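Local coordinates for protein oxidase/hydroxylase (Streptomyces hygroscopicus subsp. hygroscopicus, PDB 4ZPI) that probably acts as an iron(II)- and 2-oxoglutarate-dependent dioxygenase of the phytanoyl-CoA dioxygenase family, at residues C[33-38]-C[58-63]; C[48-53]-C[90-95]; C[99-104]-C[178-183]; C[151-156]-C[204-209]. All coordinates share one frame; numbering follows the deposited sequence.

Interaction 1 (C[33-38]-C[58-63]); sequences RSELER and ASPVFA
L36 and F62 meet at about a right angle where helix 26-39 passes the beginning of helix 60-66. The ring offers its CE2 and CZ atoms, and the closest approach is 3.7 Å, from L36 CD2 to F62 CE2, with the methyl lying oblique to the ring. L36 CG adds a second point of touch, 3.8 Å from F62 CZ.

E35 lies differently: it slides past both F62 and V61, running in the opposite direction to each. Its aliphatic part touches the ring obliquely, E35 CG being 3.8 Å from F62 CE2, while the carboxylate carbon E35 CD comes within 3.6 Å of V61 CG2. The carboxylate and ring planes stand 69° apart. A bend at chi2 (74°) turns the acid group along its own helix to R38, one turn further on, whose NE bonds to E35 OE1 over 3.2 Å in a nearly straight line; the oxygen sits in the guanidinium plane, yet the donor comes from above the carboxylate plane. The other oxygen, E35 OE2, accepts a hydrogen bond from S59 OG, although its modelled position is doubtful. S59 is also the N-cap of helix 60-66, its OG taking the N-H of F62 at 3.2 Å. One small hydroxyl thus caps its own helix and, as modelled, faces an acid of the earlier helix 26-39.

The apolar half of the contact is buried against the larger sheet of the fold, with L36 touching L218 and F62 touching T220 on strand 217-226, and L142 of a loop also meeting L36.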
# COMPACT_ATOMS: atom_id res chain seq x y z
N ARG C 33 11.70 28.90 28.88
CA ARG C 33 11.09 30.21 28.66
C ARG C 33 12.11 31.29 28.95
O ARG C 33 12.22 32.28 28.21
CB ARG C 33 9.84 30.40 29.54
CG ARG C 33 8.71 29.43 29.21
CD ARG C 33 7.75 29.18 30.38
NE ARG C 33 6.64 30.13 30.44
CZ ARG C 33 5.50 29.91 31.10
NH1 ARG C 33 5.32 28.77 31.75
NH2 ARG C 33 4.54 30.82 31.11
N SER C 34 12.86 31.09 30.02
CA SER C 34 13.91 32.02 30.42
C SER C 34 14.94 32.20 29.32
O SER C 34 15.40 33.31 29.06
CB SER C 34 14.58 31.54 31.69
OG SER C 34 15.51 32.50 32.14
N GLU C 35 15.30 31.09 28.67
CA GLU C 35 16.28 31.12 27.58
C GLU C 35 15.71 31.86 26.37
O GLU C 35 16.43 32.61 25.71
CB GLU C 35 16.70 29.71 27.20
CG GLU C 35 17.78 29.64 26.15
CD GLU C 35 19.15 30.02 26.70
OE1 GLU C 35 19.28 30.22 27.93
OE2 GLU C 35 20.11 30.11 25.90
N LEU C 36 14.42 31.65 26.09
CA LEU C 36 13.73 32.41 25.06
C LEU C 36 13.73 33.89 25.39
O LEU C 36 13.99 34.73 24.52
CB LEU C 36 12.30 31.91 24.88
CG LEU C 36 12.14 30.60 24.10
CD1 LEU C 36 10.67 30.28 23.88
CD2 LEU C 36 12.88 30.67 22.77
N GLU C 37 13.43 34.21 26.64
CA GLU C 37 13.47 35.59 27.11
C GLU C 37 14.88 36.18 26.92
O GLU C 37 15.03 37.37 26.64
CB GLU C 37 13.04 35.67 28.57
CG GLU C 37 13.00 37.09 29.11
CD GLU C 37 12.40 37.17 30.51
OE1 GLU C 37 12.89 36.46 31.42
OE2 GLU C 37 11.45 37.95 30.69
N ARG C 38 15.90 35.34 27.07
CA ARG C 38 17.29 35.76 26.91
C ARG C 38 17.61 36.09 25.46
O ARG C 38 18.29 37.08 25.16
CB ARG C 38 18.26 34.67 27.40
CG ARG C 38 19.72 35.10 27.40
CD ARG C 38 20.69 34.01 27.88
NE ARG C 38 20.79 32.86 26.98
CZ ARG C 38 21.33 32.90 25.77
NH1 ARG C 38 21.82 34.03 25.28
NH2 ARG C 38 21.38 31.80 25.03
N ALA C 58 21.47 28.72 18.03
CA ALA C 58 21.45 30.02 18.70
C ALA C 58 21.45 29.83 20.21
O ALA C 58 21.59 30.79 20.97
CB ALA C 58 20.22 30.82 18.27
N SER C 59 21.27 28.58 20.63
CA SER C 59 21.22 28.26 22.04
C SER C 59 21.76 26.87 22.31
O SER C 59 21.34 25.89 21.67
CB SER C 59 19.80 28.37 22.57
OG SER C 59 19.72 27.85 23.89
N PRO C 60 22.70 26.76 23.26
CA PRO C 60 23.19 25.44 23.67
C PRO C 60 22.11 24.72 24.47
O PRO C 60 22.12 23.49 24.52
CB PRO C 60 24.41 25.76 24.54
CG PRO C 60 24.64 27.25 24.40
CD PRO C 60 23.32 27.84 24.04
N VAL C 61 21.21 25.48 25.09
CA VAL C 61 20.08 24.93 25.81
C VAL C 61 19.17 24.15 24.87
O VAL C 61 18.79 23.01 25.14
CB VAL C 61 19.24 26.03 26.50
CG1 VAL C 61 17.91 25.47 27.00
CG2 VAL C 61 20.02 26.68 27.63
N PHE C 62 18.85 24.78 23.75
CA PHE C 62 17.94 24.18 22.79
C PHE C 62 18.67 23.20 21.88
O PHE C 62 18.06 22.31 21.31
CB PHE C 62 17.22 25.27 22.00
CG PHE C 62 16.19 26.03 22.81
CD1 PHE C 62 15.13 25.37 23.42
CD2 PHE C 62 16.29 27.41 22.98
CE1 PHE C 62 14.19 26.05 24.17
CE2 PHE C 62 15.34 28.10 23.73
CZ PHE C 62 14.29 27.42 24.33
N ALA C 63 19.99 23.34 21.77
CA ALA C 63 20.78 22.33 21.06
C ALA C 63 20.78 21.01 21.84
O ALA C 63 20.83 19.92 21.26
CB ALA C 63 22.20 22.82 20.83

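Interaction 2 (C[48-53]-C[90-95]); sequences RTRRYP and GLRRTK
R50, R51 and Y52 add an outermost strand to the larger sheet of the cupin-type double-stranded beta-helix by pairing antiparallel with R92, L91 and G90 of strand 83-93. R50 with R92 and Y52 with G90 are hydrogen-bonded pairs; R92 N reaches R50 O over 3.0 Å, and Y52 N reaches G90 O over 2.8 Å. With no side chain on G90, Y52 CB lies as near as 3.7 Å to G90 CA. Beyond the strand a side chain takes over the ladder, T94 N donating to T49 OG1 at 3.0 Å.

On the face carrying R50, Y52 and R92, the tyrosine hydroxyl is gripped side-on. R92 sends NE (3.2 Å) and NH2 (3.3 Å) to the single atom Y52 OH, which lies in the guanidinium plane, while the phenol ring is turned 59° from that plane. The R92 chain runs extended until a bend at chi3 (-63°) swings its end round to the phenol. R50 folds back along one face of the same ring, with NH1 over its centre. On the other face of the sheet R51 and L91 lie side by side, L91 CD2 sitting over one face of the R51 guanidinium, 3.8 Å from R51 NH1; R51 also makes a cation-pi contact with Y89, a residue that binds 2-oxoglutarate.

Y52 OH has a further hydrogen-bond partner in D40, and R92 NH1 forms a salt bridge to D216. Accepting twice from R92 is consistent with the phenol giving its proton to D40, and the two aspartates probably offset the positive charge gathered at this sheet edge.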
# COMPACT_ATOMS: atom_id res chain seq x y z
N ARG C 48 6.44 41.13 19.64
CA ARG C 48 5.06 40.81 20.01
C ARG C 48 4.75 39.37 19.64
O ARG C 48 5.13 38.44 20.36
CB ARG C 48 4.07 41.76 19.31
CG ARG C 48 4.21 43.23 19.72
CD ARG C 48 3.85 43.42 21.19
NE ARG C 48 4.34 44.70 21.70
CZ ARG C 48 4.23 45.09 22.96
NH1 ARG C 48 3.63 44.31 23.86
NH2 ARG C 48 4.71 46.27 23.33
N THR C 49 4.04 39.17 18.52
CA THR C 49 4.03 37.87 17.88
C THR C 49 5.34 37.78 17.14
O THR C 49 5.70 38.66 16.36
CB THR C 49 2.82 37.67 16.93
OG1 THR C 49 1.72 37.11 17.66
CG2 THR C 49 3.18 36.70 15.80
N ARG C 50 6.10 36.73 17.41
CA ARG C 50 7.42 36.67 16.85
C ARG C 50 7.97 35.26 16.79
O ARG C 50 7.48 34.33 17.45
CB ARG C 50 8.35 37.58 17.65
CG ARG C 50 8.50 37.21 19.10
CD ARG C 50 9.62 38.02 19.75
NE ARG C 50 10.75 38.27 18.85
CZ ARG C 50 11.59 37.34 18.40
NH1 ARG C 50 11.42 36.07 18.73
NH2 ARG C 50 12.60 37.68 17.60
N ARG C 51 9.00 35.11 15.97
CA ARG C 51 9.59 33.83 15.68
C ARG C 51 11.01 33.76 16.22
O ARG C 51 11.70 34.78 16.28
CB ARG C 51 9.57 33.59 14.18
CG ARG C 51 9.66 32.15 13.78
CD ARG C 51 9.75 32.01 12.27
NE ARG C 51 9.73 30.60 11.91
CZ ARG C 51 8.63 29.90 11.66
NH1 ARG C 51 7.45 30.50 11.73
NH2 ARG C 51 8.72 28.62 11.35
N TYR C 52 11.44 32.57 16.64
CA TYR C 52 12.84 32.34 16.98
C TYR C 52 13.45 31.32 16.03
O TYR C 52 13.32 30.12 16.24
CB TYR C 52 12.97 31.86 18.42
CG TYR C 52 12.37 32.78 19.45
CD1 TYR C 52 13.16 33.67 20.15
CD2 TYR C 52 11.02 32.75 19.72
CE1 TYR C 52 12.61 34.51 21.11
CE2 TYR C 52 10.46 33.58 20.67
CZ TYR C 52 11.26 34.45 21.36
OH TYR C 52 10.70 35.28 22.31
N PRO C 53 14.09 31.80 14.96
CA PRO C 53 14.64 30.91 13.93
C PRO C 53 15.88 30.15 14.38
O PRO C 53 16.69 30.71 15.11
CB PRO C 53 14.99 31.86 12.78
CG PRO C 53 15.19 33.17 13.43
CD PRO C 53 14.22 33.22 14.58
N GLY C 90 11.46 28.56 17.63
CA GLY C 90 10.56 29.00 18.68
C GLY C 90 9.43 29.86 18.13
O GLY C 90 9.61 30.54 17.11
N LEU C 91 8.29 29.83 18.82
CA LEU C 91 7.07 30.56 18.44
C LEU C 91 6.42 31.26 19.64
O LEU C 91 6.00 30.61 20.60
CB LEU C 91 6.03 29.62 17.81
CG LEU C 91 6.25 28.94 16.46
CD1 LEU C 91 5.04 28.09 16.10
CD2 LEU C 91 6.53 29.97 15.38
N ARG C 92 6.30 32.57 19.56
CA ARG C 92 5.55 33.32 20.56
C ARG C 92 4.31 33.90 19.90
O ARG C 92 4.42 34.77 19.05
CB ARG C 92 6.41 34.42 21.18
CG ARG C 92 5.71 35.24 22.24
CD ARG C 92 6.56 36.40 22.71
NE ARG C 92 7.79 35.96 23.35
CZ ARG C 92 7.92 35.72 24.65
NH1 ARG C 92 6.87 35.88 25.47
NH2 ARG C 92 9.09 35.31 25.15
N ARG C 93 3.13 33.41 20.29
CA ARG C 93 1.88 33.90 19.69
C ARG C 93 1.07 34.78 20.66
O ARG C 93 0.92 34.45 21.83
CB ARG C 93 1.00 32.73 19.23
CG ARG C 93 1.64 31.71 18.28
CD ARG C 93 0.93 31.70 16.93
NE ARG C 93 -0.52 31.87 17.03
CZ ARG C 93 -1.42 30.87 16.98
NH1 ARG C 93 -1.02 29.61 16.84
NH2 ARG C 93 -2.71 31.14 17.08
N THR C 94 0.56 35.90 20.16
CA THR C 94 -0.34 36.75 20.94
C THR C 94 -1.71 36.83 20.27
O THR C 94 -1.99 36.04 19.36
CB THR C 94 0.24 38.18 21.10
OG1 THR C 94 0.32 38.83 19.82
CG2 THR C 94 1.61 38.13 21.72
N LYS C 95 -2.55 37.76 20.72
CA LYS C 95 -3.90 37.97 20.16
C LYS C 95 -3.89 38.15 18.65
O LYS C 95 -3.00 38.80 18.10
CB LYS C 95 -4.58 39.19 20.80
CG LYS C 95 -5.65 38.89 21.82
CD LYS C 95 -6.23 40.17 22.43
CE LYS C 95 -7.04 40.99 21.41
NZ LYS C 95 -8.50 40.60 21.29

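Interaction 3 (C[99-104]-C[178-183]); sequences LYLHGG and SLVDSG. With FE2 (Fe (II) ion), chain H.
S178 opens the short helix 179-182 and leans on Y100, its OG lying 3.4 Å from Y100 CD2, oblique to the ring, with its CB close by. The same OG is the N-cap acceptor, bonded to V180 N at 3.0 Å, and has a further hydrogen bond with E253. Next, L179 crosses L101 at about a right angle, methyl against methyl, with L179 CD1 3.9 Å from L101 CD1.

The strand they lie against, 99-102, is an outer one of the smaller sheet of the double-stranded beta-helix, and it carries an iron ligand on its far side from the helix. H102 NE2 binds the iron at 2.4 Å. H206 is the other residue bonded to the modelled iron; E202 completes the iron site known for this protein. H102 ND1 donates to Y100 O over 3.2 Å, in the ring plane, which fixes the rotation of the imidazole.

V180 follows with its CG2 branch, set anti to its carbonyl carbon, which reaches 4.1 Å from L101 CD2 and also approaches the backbone O of L99. D181, last to touch the strand, crosses Y100 obliquely, carboxylate and ring planes 80° apart; R210 joins the two by a salt bridge to D181 and a hydrogen bond to Y100 OH.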
# COMPACT_ATOMS: atom_id res chain seq x y z
N LEU C 99 -3.01 30.13 12.37
CA LEU C 99 -2.27 29.33 11.40
C LEU C 99 -3.24 28.49 10.55
O LEU C 99 -3.85 27.53 11.05
CB LEU C 99 -1.24 28.45 12.12
CG LEU C 99 -0.48 27.41 11.29
CD1 LEU C 99 0.45 28.08 10.31
CD2 LEU C 99 0.27 26.46 12.20
N TYR C 100 -3.40 28.86 9.28
CA TYR C 100 -4.34 28.17 8.37
C TYR C 100 -3.86 26.75 8.04
O TYR C 100 -2.69 26.43 8.22
CB TYR C 100 -4.53 28.96 7.07
CG TYR C 100 -5.14 30.33 7.25
CD1 TYR C 100 -4.83 31.36 6.37
CD2 TYR C 100 -6.02 30.60 8.28
CE1 TYR C 100 -5.38 32.62 6.53
CE2 TYR C 100 -6.58 31.85 8.44
CZ TYR C 100 -6.25 32.86 7.57
OH TYR C 100 -6.81 34.10 7.73
N LEU C 101 -4.76 25.92 7.53
CA LEU C 101 -4.44 24.53 7.26
C LEU C 101 -3.34 24.35 6.20
O LEU C 101 -3.30 25.06 5.19
CB LEU C 101 -5.69 23.76 6.81
CG LEU C 101 -6.83 23.52 7.82
CD1 LEU C 101 -7.90 22.61 7.21
CD2 LEU C 101 -6.29 22.92 9.11
N HIS C 102 -2.45 23.41 6.47
CA HIS C 102 -1.44 22.94 5.53
C HIS C 102 -1.18 21.47 5.84
O HIS C 102 -1.62 20.97 6.88
CB HIS C 102 -0.15 23.76 5.64
CG HIS C 102 0.41 23.79 7.01
ND1 HIS C 102 -0.07 24.62 7.99
CD2 HIS C 102 1.40 23.06 7.59
CE1 HIS C 102 0.60 24.42 9.12
NE2 HIS C 102 1.50 23.48 8.90
N GLY C 103 -0.48 20.77 4.94
CA GLY C 103 -0.33 19.33 5.09
C GLY C 103 -1.41 18.55 4.35
O GLY C 103 -2.06 19.07 3.45
N GLY C 104 -1.62 17.29 4.72
CA GLY C 104 -2.55 16.44 4.00
C GLY C 104 -1.90 15.51 2.99
O GLY C 104 -1.20 15.93 2.10
N SER C 178 -10.95 30.11 5.74
CA SER C 178 -10.26 28.94 6.28
C SER C 178 -11.20 28.08 7.13
O SER C 178 -12.06 28.61 7.83
CB SER C 178 -9.05 29.37 7.10
OG SER C 178 -8.57 28.32 7.92
N LEU C 179 -11.03 26.77 7.07
CA LEU C 179 -11.78 25.85 7.91
C LEU C 179 -11.47 26.05 9.38
O LEU C 179 -12.16 25.55 10.26
CB LEU C 179 -11.49 24.40 7.53
CG LEU C 179 -11.90 23.98 6.12
CD1 LEU C 179 -11.56 22.51 5.89
CD2 LEU C 179 -13.37 24.25 5.91
N VAL C 180 -10.40 26.78 9.65
CA VAL C 180 -10.00 27.07 11.01
C VAL C 180 -10.99 28.06 11.65
O VAL C 180 -11.36 27.95 12.82
CB VAL C 180 -8.56 27.62 11.03
CG1 VAL C 180 -8.26 28.30 12.31
CG2 VAL C 180 -7.57 26.48 10.76
N ASP C 181 -11.41 29.03 10.84
CA ASP C 181 -12.35 30.06 11.26
C ASP C 181 -13.78 29.60 11.04
O ASP C 181 -14.69 30.07 11.71
CB ASP C 181 -12.13 31.36 10.49
CG ASP C 181 -10.90 32.14 10.95
OD1 ASP C 181 -10.66 32.20 12.18
OD2 ASP C 181 -10.20 32.71 10.09
N SER C 182 -13.96 28.69 10.09
CA SER C 182 -15.29 28.31 9.59
C SER C 182 -15.82 26.99 10.15
O SER C 182 -17.03 26.80 10.26
CB SER C 182 -15.26 28.21 8.06
OG SER C 182 -15.84 26.99 7.62
N GLY C 183 -14.91 26.08 10.49
CA GLY C 183 -15.28 24.75 10.95
C GLY C 183 -15.40 23.73 9.82
O GLY C 183 -15.55 24.09 8.65
FE FE2 H . 2.83 22.45 10.66

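Interaction 4 (C[151-156]-C[204-209]); sequences GSFCYV and LMHGTR. With FE2 (Fe (II) ion), chain H.
H206, an iron ligand of the double-stranded beta-helix, lies beside F153 in the smaller sheet, where strands 153-156 and 206-208 run antiparallel. C154 and G207 form the hydrogen-bonded pair at the centre, C154 N to G207 O and G207 N to C154 O each measuring 2.9 Å. The ladder extends at one end through R209 N to S152 O and at the other through V156 N to M205 O, both at 3.0 Å.

Toward the metal, the F153 and H206 rings are tilted by only 23° but strongly offset, with little of one above the other; F153 CE2 comes within 3.3 Å of H206 CD2. L204 CD2 adds an apolar touch at the edge of the F153 ring and also packs on Y155 CB. V156 and M205 lie side by side, and Y10 of the second subunit packs on both. C154 points to the opposite face of the sheet, where its CB lies over one face of the R209 guanidinium, itself salt-bridged to D189.

Two bonds hold the H206 imidazole: NE2 meets the iron at 2.3 Å, and ND1 donates to L204 O at 3.1 Å along an almost straight line (174°), in the ring plane but from above the carbonyl plane.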
# COMPACT_ATOMS: atom_id res chain seq x y z
N GLY C 151 -6.03 29.50 20.82
CA GLY C 151 -5.33 29.18 19.59
C GLY C 151 -4.91 27.73 19.54
O GLY C 151 -3.76 27.44 19.19
N SER C 152 -5.83 26.81 19.86
CA SER C 152 -5.52 25.39 19.99
C SER C 152 -5.11 24.74 18.68
O SER C 152 -5.54 25.15 17.60
CB SER C 152 -6.71 24.64 20.58
OG SER C 152 -7.81 24.62 19.67
N PHE C 153 -4.25 23.72 18.77
CA PHE C 153 -3.87 22.93 17.61
C PHE C 153 -5.12 22.23 17.05
O PHE C 153 -5.86 21.59 17.80
CB PHE C 153 -2.77 21.92 18.01
CG PHE C 153 -2.36 20.98 16.90
CD1 PHE C 153 -3.04 19.78 16.70
CD2 PHE C 153 -1.29 21.27 16.08
CE1 PHE C 153 -2.66 18.91 15.68
CE2 PHE C 153 -0.90 20.41 15.05
CZ PHE C 153 -1.59 19.22 14.85
N CYS C 154 -5.38 22.37 15.75
CA CYS C 154 -6.50 21.65 15.15
C CYS C 154 -6.09 20.85 13.91
O CYS C 154 -5.09 21.16 13.25
CB CYS C 154 -7.66 22.61 14.81
SG CYS C 154 -7.23 24.01 13.76
N TYR C 155 -6.87 19.81 13.61
CA TYR C 155 -6.52 18.89 12.54
C TYR C 155 -7.76 18.27 11.88
O TYR C 155 -8.82 18.19 12.49
CB TYR C 155 -5.62 17.78 13.08
CG TYR C 155 -6.35 16.85 14.01
CD1 TYR C 155 -6.67 17.24 15.30
CD2 TYR C 155 -6.74 15.58 13.59
CE1 TYR C 155 -7.35 16.40 16.15
CE2 TYR C 155 -7.42 14.72 14.45
CZ TYR C 155 -7.72 15.15 15.72
OH TYR C 155 -8.39 14.32 16.58
N VAL C 156 -7.60 17.83 10.64
CA VAL C 156 -8.63 17.08 9.92
C VAL C 156 -8.45 15.59 10.16
O VAL C 156 -7.39 15.04 9.86
CB VAL C 156 -8.58 17.38 8.41
CG1 VAL C 156 -9.64 16.56 7.66
CG2 VAL C 156 -8.75 18.88 8.15
N LEU C 204 -0.34 14.75 8.27
CA LEU C 204 -1.59 15.29 8.82
C LEU C 204 -1.88 16.71 8.31
O LEU C 204 -0.98 17.55 8.27
CB LEU C 204 -1.52 15.29 10.35
CG LEU C 204 -2.83 15.47 11.10
CD1 LEU C 204 -3.70 14.25 10.88
CD2 LEU C 204 -2.55 15.71 12.57
N MET C 205 -3.13 16.97 7.92
CA MET C 205 -3.55 18.34 7.61
C MET C 205 -3.96 19.02 8.91
O MET C 205 -4.82 18.53 9.65
CB MET C 205 -4.70 18.35 6.60
CG MET C 205 -5.18 19.75 6.20
SD MET C 205 -6.39 19.72 4.86
CE MET C 205 -5.78 18.36 3.86
N HIS C 206 -3.30 20.13 9.22
CA HIS C 206 -3.39 20.71 10.55
C HIS C 206 -3.08 22.21 10.51
O HIS C 206 -2.50 22.70 9.53
CB HIS C 206 -2.42 19.99 11.51
CG HIS C 206 -0.99 20.37 11.30
ND1 HIS C 206 -0.22 19.84 10.29
CD2 HIS C 206 -0.20 21.27 11.94
CE1 HIS C 206 0.98 20.39 10.32
NE2 HIS C 206 1.02 21.25 11.32
N GLY C 207 -3.48 22.90 11.57
CA GLY C 207 -3.29 24.34 11.70
C GLY C 207 -3.57 24.66 13.15
O GLY C 207 -3.61 23.74 13.97
N THR C 208 -3.76 25.92 13.49
CA THR C 208 -4.30 26.25 14.81
C THR C 208 -5.43 27.27 14.71
O THR C 208 -5.49 28.06 13.76
CB THR C 208 -3.20 26.81 15.80
OG1 THR C 208 -3.07 28.23 15.64
CG2 THR C 208 -1.84 26.13 15.60
N ARG C 209 -6.33 27.27 15.70
CA ARG C 209 -7.38 28.27 15.76
C ARG C 209 -6.83 29.68 15.92
O ARG C 209 -5.71 29.89 16.39
CB ARG C 209 -8.35 27.98 16.90
CG ARG C 209 -8.92 26.59 16.92
CD ARG C 209 -9.84 26.31 15.75
NE ARG C 209 -10.64 25.13 16.05
CZ ARG C 209 -11.65 24.67 15.33
NH1 ARG C 209 -12.04 25.29 14.22
NH2 ARG C 209 -12.29 23.59 15.74
FE FE2 H . 2.83 22.45 10.66

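From the N terminus, helix 26-39 opens interaction 1, which closes at 58-63 after a connection of 19 residues. Segment 48-53 lies inside that connection, and its partner 90-95 lies beyond it, so interactions 1 and 2 cross; they touch where L36 O packs on Y52 CE1. Both finish before interaction 3 begins at 99-104. Interactions 3 and 4 also cross, 151-156 falling within the span closed by 178-183, and they share the smaller sheet and the iron through neighbouring strands 99-102 and 206-208. R93 links the two sheets, its NH1 lying 2.7 Å from T208 OG1 in a probable hydrogen bond that joins interaction 2 to interaction 4.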